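Local coordinates for phosphotriesterase, putative (Deinococcus radiodurans, PDB 4J35), which probably hydrolyses lactones at a centre of two divalent metal ions in a TIM barrel, and was engineered here toward organophosphate hydrolysis, at residues 65-70 with 172-177; 94-99 with 121-126. The protein carries 7 engineered substitutions. All coordinates share one frame; numbering follows the deposited sequence.

Contact 1 of 2, residues 65-70 with 172-177. With CO (cobalt (II) ion), chain B.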
ATOM      1  N   VAL A  65      -0.922   4.078   5.932  1.00 32.61           N
ATOM      2  CA  VAL A  65       0.321   3.551   5.382  1.00 27.25           C
ATOM      3  C   VAL A  65       0.443   4.067   3.958  1.00 31.17           C
ATOM      4  O   VAL A  65      -0.335   3.718   3.078  1.00 31.77           O
ATOM      5  CB  VAL A  65       0.347   2.018   5.405  1.00 32.16           C
ATOM      6  CG1 VAL A  65       1.588   1.464   4.759  1.00 29.17           C
ATOM      7  CG2 VAL A  65       0.255   1.543   6.861  1.00 33.01           C
ATOM      8  N   ASP A  66       1.394   4.949   3.754  1.00 33.19           N
ATOM      9  CA  ASP A  66       1.646   5.443   2.416  1.00 32.32           C
ATOM     10  C   ASP A  66       2.521   4.461   1.665  1.00 31.95           C
ATOM     11  O   ASP A  66       3.682   4.231   2.061  1.00 28.36           O
ATOM     12  CB  ASP A  66       2.315   6.794   2.481  1.00 31.60           C
ATOM     13  CG  ASP A  66       2.482   7.409   1.109  1.00 36.00           C
ATOM     14  OD1 ASP A  66       3.339   6.975   0.326  1.00 29.30           O
ATOM     15  OD2 ASP A  66       1.747   8.348   0.787  1.00 31.78           O
ATOM     16  N   ALA A  67       2.006   3.926   0.558  1.00 27.70           N
ATOM     17  CA  ALA A  67       2.663   2.805  -0.148  1.00 28.36           C
ATOM     18  C   ALA A  67       3.475   3.262  -1.356  1.00 27.25           C
ATOM     19  O   ALA A  67       3.887   2.470  -2.187  1.00 28.73           O
ATOM     20  CB  ALA A  67       1.609   1.824  -0.584  1.00 28.34           C
ATOM     21  N   THR A  68       3.703   4.558  -1.471  1.00 26.95           N
ATOM     22  CA  THR A  68       4.332   5.108  -2.667  1.00 27.60           C
ATOM     23  C   THR A  68       5.786   4.673  -2.839  1.00 28.28           C
ATOM     24  O   THR A  68       6.636   4.947  -1.989  1.00 28.50           O
ATOM     25  CB  THR A  68       4.323   6.616  -2.627  1.00 28.80           C
ATOM     26  OG1 THR A  68       2.985   7.059  -2.355  1.00 28.48           O
ATOM     27  CG2 THR A  68       4.820   7.203  -3.939  1.00 29.09           C
ATOM     28  N   PRO A  69       6.078   4.013  -3.957  1.00 29.69           N
ATOM     29  CA  PRO A  69       7.453   3.564  -4.187  1.00 30.32           C
ATOM     30  C   PRO A  69       8.436   4.720  -4.417  1.00 26.29           C
ATOM     31  O   PRO A  69       8.013   5.857  -4.716  1.00 29.20           O
ATOM     32  CB  PRO A  69       7.337   2.715  -5.461  1.00 32.05           C
ATOM     33  CG  PRO A  69       5.898   2.382  -5.582  1.00 40.98           C
ATOM     34  CD  PRO A  69       5.157   3.531  -4.997  1.00 32.08           C
ATOM     35  N   ASN A  70       9.733   4.405  -4.264  1.00 31.17           N
ATOM     36  CA  ASN A  70      10.802   5.377  -4.401  1.00 30.01           C
ATOM     37  C   ASN A  70      10.751   6.109  -5.735  1.00 31.15           C
ATOM     38  O   ASN A  70      11.138   7.271  -5.787  1.00 30.03           O
ATOM     39  CB  ASN A  70      12.199   4.746  -4.252  1.00 28.93           C
ATOM     40  CG  ASN A  70      12.437   4.133  -2.872  1.00 30.84           C
ATOM     41  OD1 ASN A  70      11.507   3.948  -2.076  1.00 30.17           O
ATOM     42  ND2 ASN A  70      13.696   3.803  -2.588  1.00 30.04           N
ATOM     43  N   PRO A 172       7.559  -4.680   8.344  1.00 33.82           N
ATOM     44  CA  PRO A 172       6.490  -5.248   7.515  1.00 35.05           C
ATOM     45  C   PRO A 172       6.773  -5.107   5.986  1.00 28.14           C
ATOM     46  O   PRO A 172       7.514  -4.224   5.577  1.00 32.97           O
ATOM     47  CB  PRO A 172       5.273  -4.371   7.865  1.00 34.87           C
ATOM     48  CG  PRO A 172       5.709  -3.485   8.978  1.00 30.96           C
ATOM     49  CD  PRO A 172       7.161  -3.392   8.941  1.00 32.20           C
ATOM     50  N   ILE A 173       6.141  -5.956   5.182  1.00 32.57           N
ATOM     51  CA  ILE A 173       6.227  -5.907   3.712  1.00 28.82           C
ATOM     52  C   ILE A 173       4.794  -5.800   3.178  1.00 32.83           C
ATOM     53  O   ILE A 173       3.913  -6.593   3.586  1.00 31.06           O
ATOM     54  CB  ILE A 173       6.862  -7.224   3.171  1.00 32.91           C
ATOM     55  CG1 ILE A 173       8.352  -7.279   3.541  1.00 36.74           C
ATOM     56  CG2 ILE A 173       6.696  -7.363   1.660  1.00 33.47           C
ATOM     57  CD1 ILE A 173       8.995  -8.599   3.124  1.00 40.40           C
ATOM     58  N   ILE A 174       4.534  -4.793   2.331  1.00 32.69           N
ATOM     59  CA  ILE A 174       3.268  -4.742   1.624  1.00 34.37           C
ATOM     60  C   ILE A 174       3.523  -4.883   0.133  1.00 30.41           C
ATOM     61  O   ILE A 174       4.598  -4.568  -0.348  1.00 31.01           O
ATOM     62  CB  ILE A 174       2.475  -3.424   1.918  1.00 29.55           C
ATOM     63  CG1 ILE A 174       3.233  -2.205   1.432  1.00 33.09           C
ATOM     64  CG2 ILE A 174       2.195  -3.338   3.434  1.00 33.34           C
ATOM     65  CD1 ILE A 174       2.416  -0.908   1.690  1.00 33.17           C
ATOM     66  N   THR A 175       2.559  -5.408  -0.602  1.00 28.61           N
ATOM     67  CA  THR A 175       2.806  -5.592  -2.016  1.00 29.24           C
ATOM     68  C   THR A 175       1.735  -5.026  -2.943  1.00 35.21           C
ATOM     69  O   THR A 175       0.631  -4.657  -2.531  1.00 34.70           O
ATOM     70  CB  THR A 175       2.992  -7.062  -2.407  1.00 29.07           C
ATOM     71  OG1 THR A 175       1.722  -7.702  -2.522  1.00 30.86           O
ATOM     72  CG2 THR A 175       3.834  -7.785  -1.373  1.00 31.03           C
ATOM     73  N   HIS A 176       2.144  -4.942  -4.212  1.00 36.71           N
ATOM     74  CA  HIS A 176       1.278  -4.665  -5.333  1.00 28.03           C
ATOM     75  C   HIS A 176       1.182  -5.934  -6.185  1.00 33.87           C
ATOM     76  O   HIS A 176       2.207  -6.535  -6.503  1.00 36.99           O
ATOM     77  CB  HIS A 176       1.910  -3.523  -6.164  1.00 37.06           C
ATOM     78  CG  HIS A 176       1.333  -3.339  -7.548  1.00 35.93           C
ATOM     79  ND1 HIS A 176       0.566  -2.261  -7.908  1.00 36.43           N
ATOM     80  CD2 HIS A 176       1.514  -4.060  -8.687  1.00 38.09           C
ATOM     81  CE1 HIS A 176       0.248  -2.346  -9.191  1.00 36.59           C
ATOM     82  NE2 HIS A 176       0.806  -3.428  -9.683  1.00 41.26           N
ATOM     83  N   THR A 177      -0.032  -6.342  -6.521  1.00 33.32           N
ATOM     84  CA  THR A 177      -0.249  -7.365  -7.535  1.00 35.52           C
ATOM     85  C   THR A 177      -0.921  -6.708  -8.731  1.00 37.78           C
ATOM     86  O   THR A 177      -1.752  -5.808  -8.578  1.00 37.15           O
ATOM     87  CB  THR A 177      -1.117  -8.568  -7.037  1.00 34.28           C
ATOM     88  OG1 THR A 177      -2.390  -8.106  -6.559  1.00 35.94           O
ATOM     89  CG2 THR A 177      -0.416  -9.321  -5.909  1.00 35.90           C
TER
HETATM   90 CO    CO B 401      -0.311  -0.907  -6.495  1.00 31.63          CO
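Ile-174 sends its CD1 methyl into the angle between Val-65 and Ala-67, two residues whose side chains leave strand 61-66 and its end on the same side. CD1 is the single atom of Ile-174 that makes the contact: it lies 3.6 Å from Ala-67 CB and 4.0 Å from Val-65 CG1. With the second of these it meets tip to tip: a chi1 of 176°, with CG1 anti to the backbone nitrogen, points that valine methyl at the isoleucine. Phe-322 of helix 307-322 touches both Val-65 and Ile-174, adding to the apolar cluster.

Strands 61-66 and 173-174 both belong to the parallel barrel, and their side chains meet in its interior, close to the metals. Ala-67 also packs against His-21 and His-23, both ligands of one cobalt ion, and its carbonyl O is hydrogen-bonded to NZ of the modified Lys-143. Two residues after Ile-174, the ring of His-176 coordinates the other cobalt through ND1 at 2.1 Å, a site shared with His-204 and Lys-143. At the strand end, Asp-66 OD1 accepts two bonds from Thr-68, from OG1 at 2.7 Å and from the backbone N at 3.0 Å. The latter closes an Asx turn, and both donors come from one face of the carboxylate. Thr-68 OG1 is also hydrogen-bonded to His-23 ND1, which makes the threonine a second-shell partner of a metal ligand.

No hydrogen bond crosses between 65-70 and 172-177. The join is purely methyl against methyl, an apolar layer of the barrel interior beside the polar, metal-binding end.

Contact 2 of 2, residues 94-99 with 121-126. Engineered in segment 94-99: Phe-97 (natural residue Tyr).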
ATOM      1  N   THR A  94       9.773   1.917   1.535  1.00 27.58           N
ATOM      2  CA  THR A  94      10.976   1.838   0.717  1.00 31.28           C
ATOM      3  C   THR A  94      10.769   0.725  -0.312  1.00 34.56           C
ATOM      4  O   THR A  94      10.345  -0.373   0.036  1.00 34.70           O
ATOM      5  CB  THR A  94      12.217   1.544   1.543  1.00 33.30           C
ATOM      6  OG1 THR A  94      13.341   1.448   0.674  1.00 36.76           O
ATOM      7  CG2 THR A  94      12.069   0.250   2.361  1.00 39.30           C
ATOM      8  N   GLY A  95      10.987   1.035  -1.584  1.00 30.97           N
ATOM      9  CA  GLY A  95      10.821   0.042  -2.623  1.00 32.43           C
ATOM     10  C   GLY A  95      10.718   0.665  -3.989  1.00 39.12           C
ATOM     11  O   GLY A  95      10.675   1.900  -4.116  1.00 33.92           O
ATOM     12  N   PHE A  96      10.685  -0.175  -5.019  1.00 31.19           N
ATOM     13  CA  PHE A  96      10.505   0.325  -6.394  1.00 31.82           C
ATOM     14  C   PHE A  96       9.311  -0.361  -7.036  1.00 32.03           C
ATOM     15  O   PHE A  96       8.920  -1.437  -6.599  1.00 38.89           O
ATOM     16  CB  PHE A  96      11.717  -0.026  -7.237  1.00 33.50           C
ATOM     17  CG  PHE A  96      12.790   1.021  -7.277  1.00 30.78           C
ATOM     18  CD1 PHE A  96      13.447   1.422  -6.134  1.00 32.02           C
ATOM     19  CD2 PHE A  96      13.199   1.537  -8.474  1.00 35.12           C
ATOM     20  CE1 PHE A  96      14.485   2.336  -6.182  1.00 33.29           C
ATOM     21  CE2 PHE A  96      14.251   2.456  -8.542  1.00 39.74           C
ATOM     22  CZ  PHE A  96      14.883   2.862  -7.383  1.00 41.10           C
ATOM     23  N   PHE A  97       8.772   0.221  -8.101  1.00 36.45           N
ATOM     24  CA  PHE A  97       7.523  -0.277  -8.700  1.00 38.04           C
ATOM     25  C   PHE A  97       7.757  -1.404  -9.726  1.00 62.54           C
ATOM     26  O   PHE A  97       8.876  -1.582 -10.199  1.00 73.58           O
ATOM     27  CB  PHE A  97       6.815   0.923  -9.343  1.00 36.36           C
ATOM     28  CG  PHE A  97       5.346   0.772  -9.516  1.00 45.45           C
ATOM     29  CD1 PHE A  97       4.530   0.350  -8.465  1.00 52.94           C
ATOM     30  CD2 PHE A  97       4.746   1.171 -10.707  1.00 63.04           C
ATOM     31  CE1 PHE A  97       3.140   0.273  -8.619  1.00 61.88           C
ATOM     32  CE2 PHE A  97       3.350   1.109 -10.865  1.00 64.07           C
ATOM     33  CZ  PHE A  97       2.549   0.655  -9.821  1.00 67.08           C
ATOM     34  N   TYR A  98       6.696  -2.146 -10.073  1.00 67.21           N
ATOM     35  CA  TYR A  98       6.795  -3.322 -10.978  1.00 56.49           C
ATOM     36  C   TYR A  98       7.479  -2.996 -12.320  1.00 54.97           C
ATOM     37  O   TYR A  98       7.407  -1.881 -12.800  1.00 44.29           O
ATOM     38  CB  TYR A  98       5.416  -3.992 -11.191  1.00 47.46           C
ATOM     39  CG  TYR A  98       4.411  -3.266 -12.079  1.00 57.07           C
ATOM     40  CD1 TYR A  98       3.808  -2.073 -11.675  1.00 58.11           C
ATOM     41  CD2 TYR A  98       4.039  -3.803 -13.317  1.00 55.76           C
ATOM     42  CE1 TYR A  98       2.883  -1.431 -12.490  1.00 60.66           C
ATOM     43  CE2 TYR A  98       3.120  -3.166 -14.133  1.00 62.34           C
ATOM     44  CZ  TYR A  98       2.548  -1.980 -13.720  1.00 66.61           C
ATOM     45  OH  TYR A  98       1.626  -1.349 -14.536  1.00 72.08           O
ATOM     46  N   GLU A  99       8.164  -3.970 -12.911  1.00 63.26           N
ATOM     47  CA  GLU A  99       9.064  -3.659 -14.022  1.00 69.34           C
ATOM     48  C   GLU A  99       9.025  -4.621 -15.223  1.00 82.71           C
ATOM     49  O   GLU A  99      10.023  -5.303 -15.493  1.00 84.64           O
ATOM     50  CB  GLU A  99      10.478  -3.558 -13.504  1.00 64.85           C
ATOM     51  N   TYR A 121      19.240  -4.399  -1.329  1.00 32.88           N
ATOM     52  CA  TYR A 121      19.172  -4.710   0.069  1.00 34.97           C
ATOM     53  C   TYR A 121      19.721  -3.547   0.899  1.00 30.38           C
ATOM     54  O   TYR A 121      19.125  -3.197   1.930  1.00 33.87           O
ATOM     55  CB  TYR A 121      19.969  -5.997   0.335  1.00 35.05           C
ATOM     56  CG  TYR A 121      20.406  -6.134   1.766  1.00 37.63           C
ATOM     57  CD1 TYR A 121      19.523  -6.555   2.747  1.00 40.25           C
ATOM     58  CD2 TYR A 121      21.707  -5.827   2.133  1.00 43.69           C
ATOM     59  CE1 TYR A 121      19.929  -6.679   4.080  1.00 39.59           C
ATOM     60  CE2 TYR A 121      22.123  -5.937   3.446  1.00 42.40           C
ATOM     61  CZ  TYR A 121      21.231  -6.358   4.415  1.00 45.52           C
ATOM     62  OH  TYR A 121      21.662  -6.471   5.717  1.00 48.70           O
ATOM     63  N   GLU A 122      20.849  -2.969   0.476  1.00 36.85           N
ATOM     64  CA  GLU A 122      21.492  -1.904   1.261  1.00 35.05           C
ATOM     65  C   GLU A 122      20.609  -0.672   1.314  1.00 36.46           C
ATOM     66  O   GLU A 122      20.496  -0.009   2.351  1.00 38.41           O
ATOM     67  CB  GLU A 122      22.831  -1.497   0.666  1.00 35.18           C
ATOM     68  CG  GLU A 122      23.908  -2.542   0.771  1.00 48.10           C
ATOM     69  CD  GLU A 122      24.327  -2.832   2.223  1.00 76.17           C
ATOM     70  OE1 GLU A 122      24.051  -2.008   3.129  1.00 74.60           O
ATOM     71  OE2 GLU A 122      24.945  -3.896   2.452  1.00 85.02           O
ATOM     72  N   MET A 123      19.994  -0.351   0.188  1.00 36.51           N
ATOM     73  CA  MET A 123      19.046   0.781   0.161  1.00 30.53           C
ATOM     74  C   MET A 123      17.880   0.528   1.109  1.00 29.08           C
ATOM     75  O   MET A 123      17.487   1.390   1.927  1.00 34.16           O
ATOM     76  CB  MET A 123      18.541   0.998  -1.273  1.00 32.90           C
ATOM     77  CG  MET A 123      17.358   1.959  -1.373  1.00 37.37           C
ATOM     78  SD  MET A 123      16.711   1.981  -3.067  1.00 35.09           S
ATOM     79  CE  MET A 123      15.606   0.572  -2.934  1.00 42.51           C
ATOM     80  N   MET A 124      17.267  -0.638   1.008  1.00 32.47           N
ATOM     81  CA  MET A 124      16.128  -0.900   1.862  1.00 34.57           C
ATOM     82  C   MET A 124      16.548  -0.846   3.323  1.00 39.55           C
ATOM     83  O   MET A 124      15.874  -0.227   4.140  1.00 36.96           O
ATOM     84  CB  MET A 124      15.519  -2.256   1.544  1.00 37.15           C
ATOM     85  CG  MET A 124      14.757  -2.293   0.237  1.00 33.88           C
ATOM     86  SD  MET A 124      14.231  -3.985  -0.145  1.00 35.25           S
ATOM     87  CE  MET A 124      13.256  -3.658  -1.620  1.00 33.97           C
ATOM     88  N   ARG A 125      17.674  -1.485   3.646  1.00 36.32           N
ATOM     89  CA  ARG A 125      18.079  -1.604   5.036  1.00 38.25           C
ATOM     90  C   ARG A 125      18.330  -0.218   5.599  1.00 42.81           C
ATOM     91  O   ARG A 125      17.907   0.089   6.709  1.00 41.35           O
ATOM     92  CB  ARG A 125      19.348  -2.450   5.178  1.00 41.79           C
ATOM     93  CG  ARG A 125      19.744  -2.650   6.655  1.00 50.30           C
ATOM     94  CD  ARG A 125      21.107  -3.276   6.829  1.00 56.50           C
ATOM     95  NE  ARG A 125      22.157  -2.564   6.098  1.00 65.11           N
ATOM     96  CZ  ARG A 125      22.687  -1.400   6.473  1.00 71.00           C
ATOM     97  NH1 ARG A 125      22.265  -0.788   7.577  1.00 73.34           N
ATOM     98  NH2 ARG A 125      23.642  -0.832   5.735  1.00 81.97           N
ATOM     99  N   THR A 126      19.009   0.619   4.816  1.00 43.87           N
ATOM    100  CA  THR A 126      19.381   1.961   5.256  1.00 40.79           C
ATOM    101  C   THR A 126      18.136   2.817   5.465  1.00 45.57           C
ATOM    102  O   THR A 126      18.027   3.588   6.435  1.00 42.18           O
ATOM    103  CB  THR A 126      20.297   2.662   4.229  1.00 38.72           C
ATOM    104  OG1 THR A 126      21.527   1.934   4.104  1.00 41.62           O
ATOM    105  CG2 THR A 126      20.584   4.111   4.639  1.00 44.41           C
TER
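Met-123 lays its thioether end against the rim of the Phe-96 ring, the side chains crossing at about a right angle. Met-123 SD is 3.8 Å from Phe-96 CE1, and Met-123 CE lies 4.0 Å from Phe-96 CD1, so sulfur and methyl together border one edge. The sulfur stands 5.1 Å from the ring centroid and 74° off the ring normal, a Met-aromatic contact of the edge type. A bend at chi3 (86°), after an extended start, brings the methyl alongside the ring rim.

One residue along the helix the contact is closer to the backbone. Thr-94 OG1 comes within 3.8 Å of Met-124 CA and 4.0 Å of Met-124 CG, a packing contact rather than a bond; the hydroxyl has its polar partner in Glu-127 OE1, further along the same helix. That carboxylate oxygen also accepts from Asn-70 ND2, so one acidic group of the helix holds both the loop and the neighbouring 65-70 segment. Gly-95, between the two touching residues of the loop, has backbone angles at which a CB would press on the preceding carbonyl oxygen.

The loop 94-99 follows barrel strand 89-91 and runs on to the metal centre, where the engineered Phe-97 meets His-176 edge-to-face. Its start rests on helix 116-129, whose Met-124 also touches Val-165 of helix 153-169, while Phe-96 packs edge-to-face with Phe-107 of helix 105-113. Farther along, Tyr-98 touches Glu-155, so the loop is in contact with helices 105-113, 116-129 and 153-169.

In the fold
Contact 1 is core, all three touching residues buried near the centre of the chain; contact 2 lies farther out and is only partly buried. Neither has a hydrogen bond between its own segments, but the chemistry differs: small aliphatic groups at the ends of two barrel strands in one, sulfur, ring and a threonine hydroxyl between loop and helix in the other. Along the chain, 94-99 and 121-126 both fall between the two segments of contact 1. Asn-70 joins the two: its backbone N lies 2.7 Å from Gly-95 O, a probable hydrogen bond, and its ND2 packs on Met-123 SD. The loop of contact 2 also reaches the metal ligand carried by contact 1.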